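Local coordinates for protein myosin regulatory light chain (Physarum polycephalum, PDB 2BL0) that binds calcium through one of its EF-hands and, as a myosin regulatory light chain, probably wraps and stiffens the heavy-chain segment of the myosin regulatory domain, at residues F8-F12 against I59-L65; L101-L105 against F117-L121; F120-T124 against N135-T139. All coordinates share one frame; numbering follows the deposited sequence.

Contact 1. Residues F8-F12 against I59-L65. With CA (calcium ion), chain E.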
ATOM      1  N   PHE C   8     -12.308 -21.846   0.464  1.00  8.40           N
ATOM      2  CA  PHE C   8     -13.755 -22.047   0.507  1.00  8.18           C
ATOM      3  C   PHE C   8     -14.132 -23.400  -0.056  1.00  6.96           C
ATOM      4  O   PHE C   8     -15.041 -24.028   0.445  1.00  6.95           O
ATOM      5  CB  PHE C   8     -14.516 -20.938  -0.212  1.00  8.18           C
ATOM      6  CG  PHE C   8     -14.436 -19.612   0.475  1.00  9.22           C
ATOM      7  CD1 PHE C   8     -14.484 -19.519   1.866  1.00  9.74           C
ATOM      8  CD2 PHE C   8     -14.288 -18.449  -0.265  1.00 10.61           C
ATOM      9  CE1 PHE C   8     -14.403 -18.293   2.485  1.00 10.29           C
ATOM     10  CE2 PHE C   8     -14.213 -17.242   0.359  1.00 11.13           C
ATOM     11  CZ  PHE C   8     -14.270 -17.169   1.742  1.00 10.43           C
ATOM     12  N   LYS C   9     -13.410 -23.866  -1.063  1.00  7.19           N
ATOM     13  CA  LYS C   9     -13.688 -25.171  -1.654  1.00  7.68           C
ATOM     14  C   LYS C   9     -13.350 -26.274  -0.649  1.00  7.11           C
ATOM     15  O   LYS C   9     -14.116 -27.210  -0.494  1.00  5.98           O
ATOM     16  CB  LYS C   9     -12.920 -25.351  -2.979  1.00  8.17           C
ATOM     17  CG  LYS C   9     -13.130 -26.687  -3.696  1.00 12.36           C
ATOM     18  CD  LYS C   9     -14.531 -26.840  -4.241  1.00 16.60           C
ATOM     19  CE  LYS C   9     -14.776 -28.216  -4.859  1.00 19.76           C
ATOM     20  NZ  LYS C   9     -16.099 -28.765  -4.441  1.00 20.40           N
ATOM     21  N   GLU C  10     -12.225 -26.133   0.053  1.00  7.11           N
ATOM     22  CA  GLU C  10     -11.831 -27.100   1.072  1.00  7.53           C
ATOM     23  C   GLU C  10     -12.893 -27.190   2.171  1.00  7.40           C
ATOM     24  O   GLU C  10     -13.251 -28.277   2.598  1.00  6.74           O
ATOM     25  CB  GLU C  10     -10.446 -26.756   1.647  1.00  8.07           C
ATOM     26  CG  GLU C  10      -9.312 -27.043   0.680  1.00 11.11           C
ATOM     27  CD  GLU C  10      -7.973 -26.450   1.088  1.00 14.90           C
ATOM     28  OE1 GLU C  10      -7.907 -25.733   2.103  1.00 16.39           O
ATOM     29  OE2 GLU C  10      -6.972 -26.707   0.373  1.00 17.15           O
ATOM     30  N   ALA C  11     -13.420 -26.044   2.595  1.00  7.07           N
ATOM     31  CA  ALA C  11     -14.463 -25.999   3.614  1.00  7.10           C
ATOM     32  C   ALA C  11     -15.719 -26.676   3.121  1.00  7.05           C
ATOM     33  O   ALA C  11     -16.331 -27.460   3.837  1.00  6.54           O
ATOM     34  CB  ALA C  11     -14.764 -24.579   4.015  1.00  7.71           C
ATOM     35  N   PHE C  12     -16.139 -26.339   1.900  1.00  6.49           N
ATOM     36  CA  PHE C  12     -17.326 -26.947   1.322  1.00  6.39           C
ATOM     37  C   PHE C  12     -17.177 -28.483   1.298  1.00  6.32           C
ATOM     38  O   PHE C  12     -18.116 -29.231   1.602  1.00  6.73           O
ATOM     39  CB  PHE C  12     -17.559 -26.411  -0.091  1.00  5.55           C
ATOM     40  CG  PHE C  12     -18.812 -26.938  -0.737  1.00  5.73           C
ATOM     41  CD1 PHE C  12     -20.027 -26.313  -0.525  1.00  5.81           C
ATOM     42  CD2 PHE C  12     -18.762 -28.069  -1.536  1.00  6.91           C
ATOM     43  CE1 PHE C  12     -21.189 -26.813  -1.123  1.00  6.38           C
ATOM     44  CE2 PHE C  12     -19.907 -28.585  -2.123  1.00  7.47           C
ATOM     45  CZ  PHE C  12     -21.123 -27.943  -1.916  1.00  6.84           C
ATOM     46  N   ILE C  59     -27.456 -26.788  -1.911  1.00  4.89           N
ATOM     47  CA  ILE C  59     -26.403 -25.787  -2.022  1.00  5.21           C
ATOM     48  C   ILE C  59     -25.243 -26.403  -2.808  1.00  5.26           C
ATOM     49  O   ILE C  59     -24.582 -27.313  -2.315  1.00  6.06           O
ATOM     50  CB  ILE C  59     -25.881 -25.344  -0.618  1.00  5.10           C
ATOM     51  CG1 ILE C  59     -27.006 -24.811   0.279  1.00  5.90           C
ATOM     52  CG2 ILE C  59     -24.750 -24.288  -0.794  1.00  5.86           C
ATOM     53  CD1 ILE C  59     -26.627 -24.663   1.750  1.00  5.85           C
ATOM     54  N   GLN C  60     -25.020 -25.924  -4.027  1.00  5.42           N
ATOM     55  CA  GLN C  60     -23.869 -26.336  -4.837  1.00  5.06           C
ATOM     56  C   GLN C  60     -22.649 -25.530  -4.403  1.00  5.71           C
ATOM     57  O   GLN C  60     -22.791 -24.443  -3.856  1.00  4.62           O
ATOM     58  CB  GLN C  60     -24.104 -26.082  -6.328  1.00  5.24           C
ATOM     59  CG  GLN C  60     -25.457 -26.534  -6.915  1.00  7.32           C
ATOM     60  CD  GLN C  60     -25.767 -28.001  -6.685  1.00  7.98           C
ATOM     61  OE1 GLN C  60     -26.945 -28.368  -6.481  1.00 12.10           O
ATOM     62  NE2 GLN C  60     -24.736 -28.853  -6.725  1.00  8.11           N
ATOM     63  N   PHE C  61     -21.447 -26.016  -4.697  1.00  4.20           N
ATOM     64  CA  PHE C  61     -20.269 -25.221  -4.401  1.00  5.62           C
ATOM     65  C   PHE C  61     -20.333 -23.788  -4.973  1.00  5.51           C
ATOM     66  O   PHE C  61     -20.071 -22.847  -4.247  1.00  4.81           O
ATOM     67  CB  PHE C  61     -18.953 -25.900  -4.824  1.00  6.36           C
ATOM     68  CG  PHE C  61     -17.760 -25.023  -4.596  1.00  6.44           C
ATOM     69  CD1 PHE C  61     -17.475 -24.571  -3.318  1.00  5.22           C
ATOM     70  CD2 PHE C  61     -16.972 -24.578  -5.656  1.00  8.15           C
ATOM     71  CE1 PHE C  61     -16.418 -23.722  -3.079  1.00  6.44           C
ATOM     72  CE2 PHE C  61     -15.901 -23.730  -5.421  1.00  9.33           C
ATOM     73  CZ  PHE C  61     -15.630 -23.296  -4.122  1.00  8.02           C
ATOM     74  N   PRO C  62     -20.629 -23.581  -6.262  1.00  6.16           N
ATOM     75  CA  PRO C  62     -20.675 -22.191  -6.758  1.00  6.40           C
ATOM     76  C   PRO C  62     -21.612 -21.260  -5.976  1.00  5.20           C
ATOM     77  O   PRO C  62     -21.309 -20.073  -5.878  1.00  5.87           O
ATOM     78  CB  PRO C  62     -21.097 -22.336  -8.208  1.00  6.56           C
ATOM     79  CG  PRO C  62     -20.582 -23.728  -8.605  1.00  7.88           C
ATOM     80  CD  PRO C  62     -20.771 -24.561  -7.362  1.00  6.86           C
ATOM     81  N   GLU C  63     -22.717 -21.795  -5.455  1.00  5.34           N
ATOM     82  CA  GLU C  63     -23.653 -21.034  -4.623  1.00  4.50           C
ATOM     83  C   GLU C  63     -23.015 -20.646  -3.286  1.00  4.79           C
ATOM     84  O   GLU C  63     -23.102 -19.507  -2.857  1.00  5.62           O
ATOM     85  CB  GLU C  63     -24.926 -21.834  -4.392  1.00  4.61           C
ATOM     86  CG  GLU C  63     -25.804 -21.997  -5.626  1.00  4.34           C
ATOM     87  CD  GLU C  63     -27.024 -22.854  -5.348  1.00  2.51           C
ATOM     88  OE1 GLU C  63     -26.820 -24.021  -5.023  1.00  4.07           O
ATOM     89  OE2 GLU C  63     -28.182 -22.378  -5.347  1.00  3.72           O
ATOM     90  N   PHE C  64     -22.392 -21.621  -2.627  1.00  5.17           N
ATOM     91  CA  PHE C  64     -21.660 -21.404  -1.381  1.00  5.44           C
ATOM     92  C   PHE C  64     -20.547 -20.377  -1.619  1.00  5.77           C
ATOM     93  O   PHE C  64     -20.388 -19.442  -0.845  1.00  5.95           O
ATOM     94  CB  PHE C  64     -21.088 -22.740  -0.914  1.00  4.95           C
ATOM     95  CG  PHE C  64     -20.205 -22.660   0.309  1.00  6.13           C
ATOM     96  CD1 PHE C  64     -20.769 -22.534   1.570  1.00  6.65           C
ATOM     97  CD2 PHE C  64     -18.816 -22.728   0.195  1.00  5.56           C
ATOM     98  CE1 PHE C  64     -19.974 -22.473   2.707  1.00  6.36           C
ATOM     99  CE2 PHE C  64     -18.005 -22.668   1.325  1.00  7.05           C
ATOM    100  CZ  PHE C  64     -18.588 -22.537   2.591  1.00  6.93           C
ATOM    101  N   LEU C  65     -19.783 -20.568  -2.700  1.00  6.43           N
ATOM    102  CA  LEU C  65     -18.671 -19.682  -3.046  1.00  7.37           C
ATOM    103  C   LEU C  65     -19.119 -18.249  -3.227  1.00  7.01           C
ATOM    104  O   LEU C  65     -18.484 -17.314  -2.692  1.00  6.92           O
ATOM    105  CB  LEU C  65     -17.980 -20.136  -4.341  1.00  7.20           C
ATOM    106  CG  LEU C  65     -16.758 -19.306  -4.763  1.00  9.23           C
ATOM    107  CD1 LEU C  65     -15.728 -19.316  -3.632  1.00 11.70           C
ATOM    108  CD2 LEU C  65     -16.161 -19.818  -6.074  1.00 10.16           C
TER
HETATM  109 CA    CA E1155     -29.253 -24.559  -5.200  1.00 23.88          CA
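Within the N-terminal EF-hand pair, Phe-8, Lys-9 and Phe-12 of helix 3-15 pack on the start of helix 61-72, the helix that leaves the calcium loop. The short helical segments cross at 124°, and the aromatic cluster of Phe-12, Phe-61 and Phe-64 lies between them. Phe-61 presents its edge to the face of Phe-12 in an offset edge-to-face pair, planes 63° apart, and Phe-61 CB stands over that same Phe-12 ring, 4.0 Å from its centroid. With CG anti to the backbone N (chi1 -177°), the Phe-12 ring reaches Ile-59, its edge meeting Ile-59 O, 3.5 Å from Phe-12 CZ. The Phe-64 ring lies obliquely to that of Phe-12, with Phe-12 CD1 on Phe-64 CB at 3.7 Å, while the edge of the Phe-64 ring meets Phe-8 O. Leu-65 CD1 packs against Phe-8 CD2. Over one face of the Phe-61 ring, Lys-9, bent at chi2, lays its CD in a CH-pi contact of 3.5 Å to the centroid; its NZ goes on to a salt bridge with Glu-13. Two residues beyond Phe-61, Glu-63 chelates calcium through both carboxylate oxygens, with the side chains of Asp-52, Thr-54 and Asn-56 and the backbone O of Lys-58. Glu-63 OE1 is 2.5 Å from the metal, and its anti lone pair accepts a nearly straight hydrogen bond from Gln-60 N, 2.8 Å away.

Contact 2. Residues L101-L105 against F117-L121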
ATOM      1  N   LEU C 101      -1.517   3.792  15.549  1.00 32.00           N
ATOM      2  CA  LEU C 101      -2.436   3.088  14.651  1.00 31.78           C
ATOM      3  C   LEU C 101      -3.674   3.982  14.413  1.00 31.27           C
ATOM      4  O   LEU C 101      -4.223   4.019  13.307  1.00 31.31           O
ATOM      5  CB  LEU C 101      -2.836   1.689  15.228  1.00 31.69           C
ATOM      6  CG  LEU C 101      -3.122   0.471  14.306  1.00 32.12           C
ATOM      7  CD1 LEU C 101      -2.090   0.288  13.201  1.00 31.92           C
ATOM      8  CD2 LEU C 101      -3.243  -0.836  15.125  1.00 32.14           C
ATOM      9  N   GLN C 102      -4.114   4.685  15.466  1.00 30.28           N
ATOM     10  CA  GLN C 102      -5.383   5.437  15.418  1.00 29.26           C
ATOM     11  C   GLN C 102      -5.250   6.453  14.319  1.00 28.91           C
ATOM     12  O   GLN C 102      -6.101   6.546  13.453  1.00 29.54           O
ATOM     13  CB  GLN C 102      -5.746   6.127  16.753  1.00 29.22           C
ATOM     14  CG  GLN C 102      -7.042   6.967  16.696  1.00 28.26           C
ATOM     15  CD  GLN C 102      -7.541   7.420  18.059  1.00 28.04           C
ATOM     16  OE1 GLN C 102      -7.875   6.594  18.910  1.00 27.82           O
ATOM     17  NE2 GLN C 102      -7.607   8.740  18.267  1.00 30.05           N
ATOM     18  N   ASP C 103      -4.155   7.187  14.317  1.00 27.58           N
ATOM     19  CA  ASP C 103      -4.006   8.174  13.253  1.00 27.08           C
ATOM     20  C   ASP C 103      -3.903   7.444  11.884  1.00 25.63           C
ATOM     21  O   ASP C 103      -4.544   7.855  10.919  1.00 26.15           O
ATOM     22  CB  ASP C 103      -2.960   9.292  13.549  1.00 27.87           C
ATOM     23  CG  ASP C 103      -1.540   8.787  13.852  1.00 29.06           C
ATOM     24  OD1 ASP C 103      -1.052   7.832  13.153  1.00 33.39           O
ATOM     25  OD2 ASP C 103      -0.804   9.364  14.797  1.00 31.04           O
ATOM     26  N   ALA C 104      -3.233   6.294  11.833  1.00 23.98           N
ATOM     27  CA  ALA C 104      -3.125   5.526  10.579  1.00 22.72           C
ATOM     28  C   ALA C 104      -4.460   4.960  10.079  1.00 21.87           C
ATOM     29  O   ALA C 104      -4.850   5.176   8.943  1.00 20.33           O
ATOM     30  CB  ALA C 104      -2.129   4.393  10.733  1.00 22.61           C
ATOM     31  N   LEU C 105      -5.161   4.224  10.930  1.00 20.79           N
ATOM     32  CA  LEU C 105      -6.386   3.529  10.483  1.00 21.01           C
ATOM     33  C   LEU C 105      -7.561   4.493  10.289  1.00 20.93           C
ATOM     34  O   LEU C 105      -8.512   4.178   9.590  1.00 20.91           O
ATOM     35  CB  LEU C 105      -6.776   2.446  11.489  1.00 20.38           C
ATOM     36  CG  LEU C 105      -5.748   1.333  11.680  1.00 20.92           C
ATOM     37  CD1 LEU C 105      -6.365   0.177  12.483  1.00 20.32           C
ATOM     38  CD2 LEU C 105      -5.217   0.823  10.347  1.00 21.21           C
ATOM     39  N   PHE C 117     -13.357   1.595  14.914  1.00 19.88           N
ATOM     40  CA  PHE C 117     -12.022   1.618  15.543  1.00 20.14           C
ATOM     41  C   PHE C 117     -12.172   1.357  17.052  1.00 20.12           C
ATOM     42  O   PHE C 117     -11.278   0.770  17.679  1.00 21.35           O
ATOM     43  CB  PHE C 117     -11.238   2.937  15.285  1.00 21.14           C
ATOM     44  CG  PHE C 117      -9.799   2.910  15.822  1.00 22.43           C
ATOM     45  CD1 PHE C 117      -8.814   2.085  15.222  1.00 27.06           C
ATOM     46  CD2 PHE C 117      -9.468   3.639  16.972  1.00 24.91           C
ATOM     47  CE1 PHE C 117      -7.505   2.019  15.713  1.00 25.78           C
ATOM     48  CE2 PHE C 117      -8.157   3.593  17.479  1.00 25.04           C
ATOM     49  CZ  PHE C 117      -7.180   2.772  16.862  1.00 25.97           C
ATOM     50  N   ALA C 118     -13.342   1.726  17.591  1.00 20.20           N
ATOM     51  CA  ALA C 118     -13.701   1.449  18.997  1.00 19.78           C
ATOM     52  C   ALA C 118     -14.031  -0.032  19.218  1.00 19.66           C
ATOM     53  O   ALA C 118     -13.656  -0.590  20.252  1.00 20.01           O
ATOM     54  CB  ALA C 118     -14.879   2.307  19.433  1.00 19.94           C
ATOM     55  N   GLU C 119     -14.749  -0.658  18.285  1.00 20.23           N
ATOM     56  CA  GLU C 119     -15.028  -2.116  18.399  1.00 20.49           C
ATOM     57  C   GLU C 119     -13.702  -2.879  18.286  1.00 20.52           C
ATOM     58  O   GLU C 119     -13.458  -3.850  18.994  1.00 20.77           O
ATOM     59  CB  GLU C 119     -16.028  -2.615  17.337  1.00 20.64           C
ATOM     60  CG  GLU C 119     -17.484  -2.245  17.594  1.00 23.12           C
ATOM     61  CD  GLU C 119     -18.482  -3.187  16.934  1.00 26.88           C
ATOM     62  OE1 GLU C 119     -18.978  -2.856  15.838  1.00 30.54           O
ATOM     63  OE2 GLU C 119     -18.783  -4.260  17.508  1.00 30.64           O
ATOM     64  N   PHE C 120     -12.834  -2.408  17.402  1.00 21.57           N
ATOM     65  CA  PHE C 120     -11.508  -2.983  17.205  1.00 22.04           C
ATOM     66  C   PHE C 120     -10.672  -2.902  18.486  1.00 23.27           C
ATOM     67  O   PHE C 120      -9.946  -3.867  18.845  1.00 23.94           O
ATOM     68  CB  PHE C 120     -10.775  -2.274  16.058  0.58 22.59           C
ATOM     69  CG  PHE C 120      -9.345  -2.699  15.912  0.58 22.22           C
ATOM     70  CD1 PHE C 120      -8.302  -1.807  16.151  0.58 23.35           C
ATOM     71  CD2 PHE C 120      -9.040  -4.005  15.554  0.58 21.69           C
ATOM     72  CE1 PHE C 120      -6.983  -2.226  16.027  0.58 23.02           C
ATOM     73  CE2 PHE C 120      -7.731  -4.423  15.425  0.58 21.42           C
ATOM     74  CZ  PHE C 120      -6.698  -3.526  15.662  0.58 22.41           C
ATOM     75  N   LEU C 121     -10.797  -1.753  19.176  1.00 23.74           N
ATOM     76  CA  LEU C 121     -10.134  -1.558  20.452  1.00 24.96           C
ATOM     77  C   LEU C 121     -10.731  -2.481  21.498  1.00 25.47           C
ATOM     78  O   LEU C 121     -10.028  -2.930  22.394  1.00 26.41           O
ATOM     79  CB  LEU C 121     -10.310  -0.129  20.932  1.00 24.84           C
ATOM     80  CG  LEU C 121      -9.609   0.942  20.120  1.00 25.32           C
ATOM     81  CD1 LEU C 121      -9.970   2.302  20.693  1.00 26.15           C
ATOM     82  CD2 LEU C 121      -8.102   0.703  20.118  1.00 25.86           C
TER
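Phe-117 reaches from helix 114-124 toward Gln-102 and Leu-105 of helix 98-107, the segment axes being 12.0 Å apart at closest. From CB, which points toward the other helix, a chi1 of -174° carries CG to the side remote from the backbone N and so directs the ring to its partners. The two flanks of the ring then meet different neighbours. On one, CD1 and CE1 lie against Leu-105, whose CD1 methyl sits at the ring edge, 3.9 Å from Phe-117 CE1. On the other, the extended Gln-102 chain crosses the CD2-CE2 flank at about a right angle; Phe-117 CE2 is 3.6 Å from Gln-102 CB and 3.3 Å from Gln-102 OE1, with amide and ring planes nearly perpendicular at 88°. At the tip, Phe-117 CZ abuts the backbone itself, 3.5 Å from Gln-102 CA. Replacing this ring with an alanine would probably open a gap between the helices and deprive Leu-105 CD1 and the aliphatic part of Gln-102 of their main partner here. One turn on, Phe-120 is modelled in two conformers; the one described turns its edge to Leu-101 CD2, 4.1 Å from Phe-120 CE1, and Leu-101 and Phe-120 both also touch Phe-85 of helix 78-87. Helix 98-107 thus packs at 141° on helix 114-124, across the short linker that joins them within the C-terminal EF-hand pair.

Contact 3. Residues F120-T124 against N135-T139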
ATOM      1  N   PHE C 120     -12.834  -2.408  17.402  1.00 21.57           N
ATOM      2  CA  PHE C 120     -11.508  -2.983  17.205  1.00 22.04           C
ATOM      3  C   PHE C 120     -10.672  -2.902  18.486  1.00 23.27           C
ATOM      4  O   PHE C 120      -9.946  -3.867  18.845  1.00 23.94           O
ATOM      5  CB  PHE C 120     -10.775  -2.274  16.058  0.58 22.59           C
ATOM      6  CG  PHE C 120      -9.345  -2.699  15.912  0.58 22.22           C
ATOM      7  CD1 PHE C 120      -8.302  -1.807  16.151  0.58 23.35           C
ATOM      8  CD2 PHE C 120      -9.040  -4.005  15.554  0.58 21.69           C
ATOM      9  CE1 PHE C 120      -6.983  -2.226  16.027  0.58 23.02           C
ATOM     10  CE2 PHE C 120      -7.731  -4.423  15.425  0.58 21.42           C
ATOM     11  CZ  PHE C 120      -6.698  -3.526  15.662  0.58 22.41           C
ATOM     12  N   LEU C 121     -10.797  -1.753  19.176  1.00 23.74           N
ATOM     13  CA  LEU C 121     -10.134  -1.558  20.452  1.00 24.96           C
ATOM     14  C   LEU C 121     -10.731  -2.481  21.498  1.00 25.47           C
ATOM     15  O   LEU C 121     -10.028  -2.930  22.394  1.00 26.41           O
ATOM     16  CB  LEU C 121     -10.310  -0.129  20.932  1.00 24.84           C
ATOM     17  CG  LEU C 121      -9.609   0.942  20.120  1.00 25.32           C
ATOM     18  CD1 LEU C 121      -9.970   2.302  20.693  1.00 26.15           C
ATOM     19  CD2 LEU C 121      -8.102   0.703  20.118  1.00 25.86           C
ATOM     20  N   GLY C 122     -12.035  -2.731  21.391  1.00 26.05           N
ATOM     21  CA  GLY C 122     -12.745  -3.586  22.328  1.00 26.25           C
ATOM     22  C   GLY C 122     -12.200  -4.999  22.290  1.00 26.60           C
ATOM     23  O   GLY C 122     -12.387  -5.761  23.232  1.00 26.69           O
ATOM     24  N   ILE C 123     -11.533  -5.338  21.188  1.00 26.81           N
ATOM     25  CA  ILE C 123     -10.841  -6.610  21.050  1.00 27.30           C
ATOM     26  C   ILE C 123      -9.390  -6.560  21.546  1.00 28.03           C
ATOM     27  O   ILE C 123      -8.967  -7.451  22.272  1.00 28.21           O
ATOM     28  CB  ILE C 123     -10.862  -7.078  19.576  1.00 27.27           C
ATOM     29  CG1 ILE C 123     -12.301  -7.310  19.100  1.00 26.07           C
ATOM     30  CG2 ILE C 123     -10.042  -8.363  19.401  1.00 26.70           C
ATOM     31  CD1 ILE C 123     -12.412  -7.435  17.575  1.00 25.40           C
ATOM     32  N   THR C 124      -8.615  -5.545  21.155  1.00 28.90           N
ATOM     33  CA  THR C 124      -7.154  -5.672  21.282  1.00 29.90           C
ATOM     34  C   THR C 124      -6.361  -4.590  22.104  1.00 30.89           C
ATOM     35  O   THR C 124      -5.091  -4.639  22.181  1.00 31.50           O
ATOM     36  CB  THR C 124      -6.533  -5.806  19.883  1.00 30.55           C
ATOM     37  OG1 THR C 124      -5.176  -6.273  20.012  1.00 31.54           O
ATOM     38  CG2 THR C 124      -6.439  -4.424  19.238  1.00 27.50           C
ATOM     39  N   ASN C 135      -4.887 -10.373  19.411  1.00 27.47           N
ATOM     40  CA  ASN C 135      -6.245 -10.627  19.906  1.00 27.53           C
ATOM     41  C   ASN C 135      -7.257 -10.527  18.773  1.00 27.53           C
ATOM     42  O   ASN C 135      -8.215 -11.297  18.737  1.00 27.81           O
ATOM     43  CB  ASN C 135      -6.625  -9.653  21.025  1.00 27.36           C
ATOM     44  CG  ASN C 135      -5.847  -9.911  22.301  1.00 27.10           C
ATOM     45  OD1 ASN C 135      -4.696 -10.334  22.254  1.00 27.36           O
ATOM     46  ND2 ASN C 135      -6.483  -9.684  23.448  1.00 27.51           N
ATOM     47  N   PHE C 136      -7.034  -9.595  17.845  1.00 27.51           N
ATOM     48  CA  PHE C 136      -7.896  -9.494  16.657  1.00 27.33           C
ATOM     49  C   PHE C 136      -7.653 -10.622  15.652  1.00 27.28           C
ATOM     50  O   PHE C 136      -8.601 -11.262  15.183  1.00 27.20           O
ATOM     51  CB  PHE C 136      -7.726  -8.147  15.946  1.00 27.40           C
ATOM     52  CG  PHE C 136      -8.420  -8.095  14.604  1.00 26.95           C
ATOM     53  CD1 PHE C 136      -7.700  -7.926  13.431  1.00 27.56           C
ATOM     54  CD2 PHE C 136      -9.795  -8.260  14.521  1.00 27.98           C
ATOM     55  CE1 PHE C 136      -8.345  -7.883  12.203  1.00 27.86           C
ATOM     56  CE2 PHE C 136     -10.443  -8.234  13.296  1.00 27.42           C
ATOM     57  CZ  PHE C 136      -9.718  -8.048  12.135  1.00 28.50           C
ATOM     58  N   ILE C 137      -6.389 -10.844  15.300  1.00 27.36           N
ATOM     59  CA  ILE C 137      -6.038 -11.835  14.283  1.00 27.91           C
ATOM     60  C   ILE C 137      -6.529 -13.213  14.665  1.00 29.21           C
ATOM     61  O   ILE C 137      -7.139 -13.910  13.857  1.00 29.19           O
ATOM     62  CB  ILE C 137      -4.524 -11.926  14.095  1.00 27.86           C
ATOM     63  CG1 ILE C 137      -3.953 -10.633  13.501  1.00 27.13           C
ATOM     64  CG2 ILE C 137      -4.170 -13.099  13.181  1.00 27.58           C
ATOM     65  CD1 ILE C 137      -2.456 -10.654  13.402  1.00 28.35           C
ATOM     66  N   ASN C 138      -6.220 -13.611  15.896  1.00 30.27           N
ATOM     67  CA  ASN C 138      -6.551 -14.947  16.383  1.00 31.60           C
ATOM     68  C   ASN C 138      -8.044 -15.200  16.457  1.00 32.95           C
ATOM     69  O   ASN C 138      -8.459 -16.350  16.511  1.00 33.10           O
ATOM     70  CB  ASN C 138      -5.917 -15.210  17.752  1.00 31.51           C
ATOM     71  CG  ASN C 138      -4.406 -15.293  17.690  1.00 30.87           C
ATOM     72  OD1 ASN C 138      -3.731 -15.182  18.713  1.00 30.05           O
ATOM     73  ND2 ASN C 138      -3.867 -15.498  16.492  1.00 28.48           N
ATOM     74  N   THR C 139      -8.850 -14.137  16.442  1.00 34.52           N
ATOM     75  CA  THR C 139     -10.306 -14.307  16.377  1.00 35.74           C
ATOM     76  C   THR C 139     -10.785 -14.737  14.992  1.00 36.55           C
ATOM     77  O   THR C 139     -11.938 -15.133  14.830  1.00 36.62           O
ATOM     78  CB  THR C 139     -11.065 -13.044  16.829  1.00 35.87           C
ATOM     79  OG1 THR C 139     -10.299 -12.324  17.794  1.00 35.86           O
ATOM     80  CG2 THR C 139     -12.310 -13.446  17.618  1.00 37.01           C
TER
HETATM   81  O   HOH W   1      -9.731  -8.889  24.349  1.00 36.61           O
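Asn-135 and Phe-136, at the start of the last helix of the C-terminal EF-hand pair, face Ile-123 and Thr-124 at the end of helix 114-124; the two helices flank the final EF-hand loop. The CA atoms of Thr-124 and Asn-135 are 5.2 Å apart. Asn-135 comes first. Its CB touches Ile-123 O at 3.4 Å and also lies near Thr-124 OG1, so this part of the contact is van der Waals, a methylene against two oxygens. A water donates to Ile-123 O at 2.6 Å and accepts a long, weak bond from Asn-135 ND2, a water bridge across the helix ends; Asn-135 OD1 has a weak bond of its own from Arg-132. The backbone of Asn-135 is packed as well, its carbonyl carbon and oxygen lying against Ile-123 CG2. Phe-136 follows with the aromatic part of the contact. Its ring offers a face to the edge of Phe-120, in the conformer of Phe-120 described here, an edge-to-face pair with centroids 5.6 Å apart and planes at 79°. Phe-120 CE2 does the touching, 3.8 Å from both CB and CG of Phe-136, and Thr-124 CG2 lies over a face of the Phe-120 ring. Leu-81 of helix 78-87 touches Phe-136 too, which ties this pair to the first helix of the lobe, and an apolar side chain of another protein chain packs on it. Thr-139 adds little, its OG1 approaching Ile-123 CG2 only loosely. The other arm of Ile-123 makes the firmer contact: its CD1 sits at the edge of the Phe-136 ring, 4.1 Å from Phe-136 CD2.

From the N terminus, helix 3-15 is the first element used: contact 1 closes a long loop by bringing it against the strand and helix at 59-65, uniting the two hands of the N-terminal pair across 46 intervening residues. The chain then passes to the C-terminal pair, where two short loops follow, the second opening on the stretch where the first closes; neither encloses the other. Contact 2 folds helix 98-107 against helix 114-124, and contact 3 folds the end of that helix onto 135-139. They overlap at Phe-120 and Leu-121, and their centres are 11 Å apart. Contact 1 lies on the opposite side of the chain's centre, with centres 33 Å and 28 Å from contacts 2 and 3.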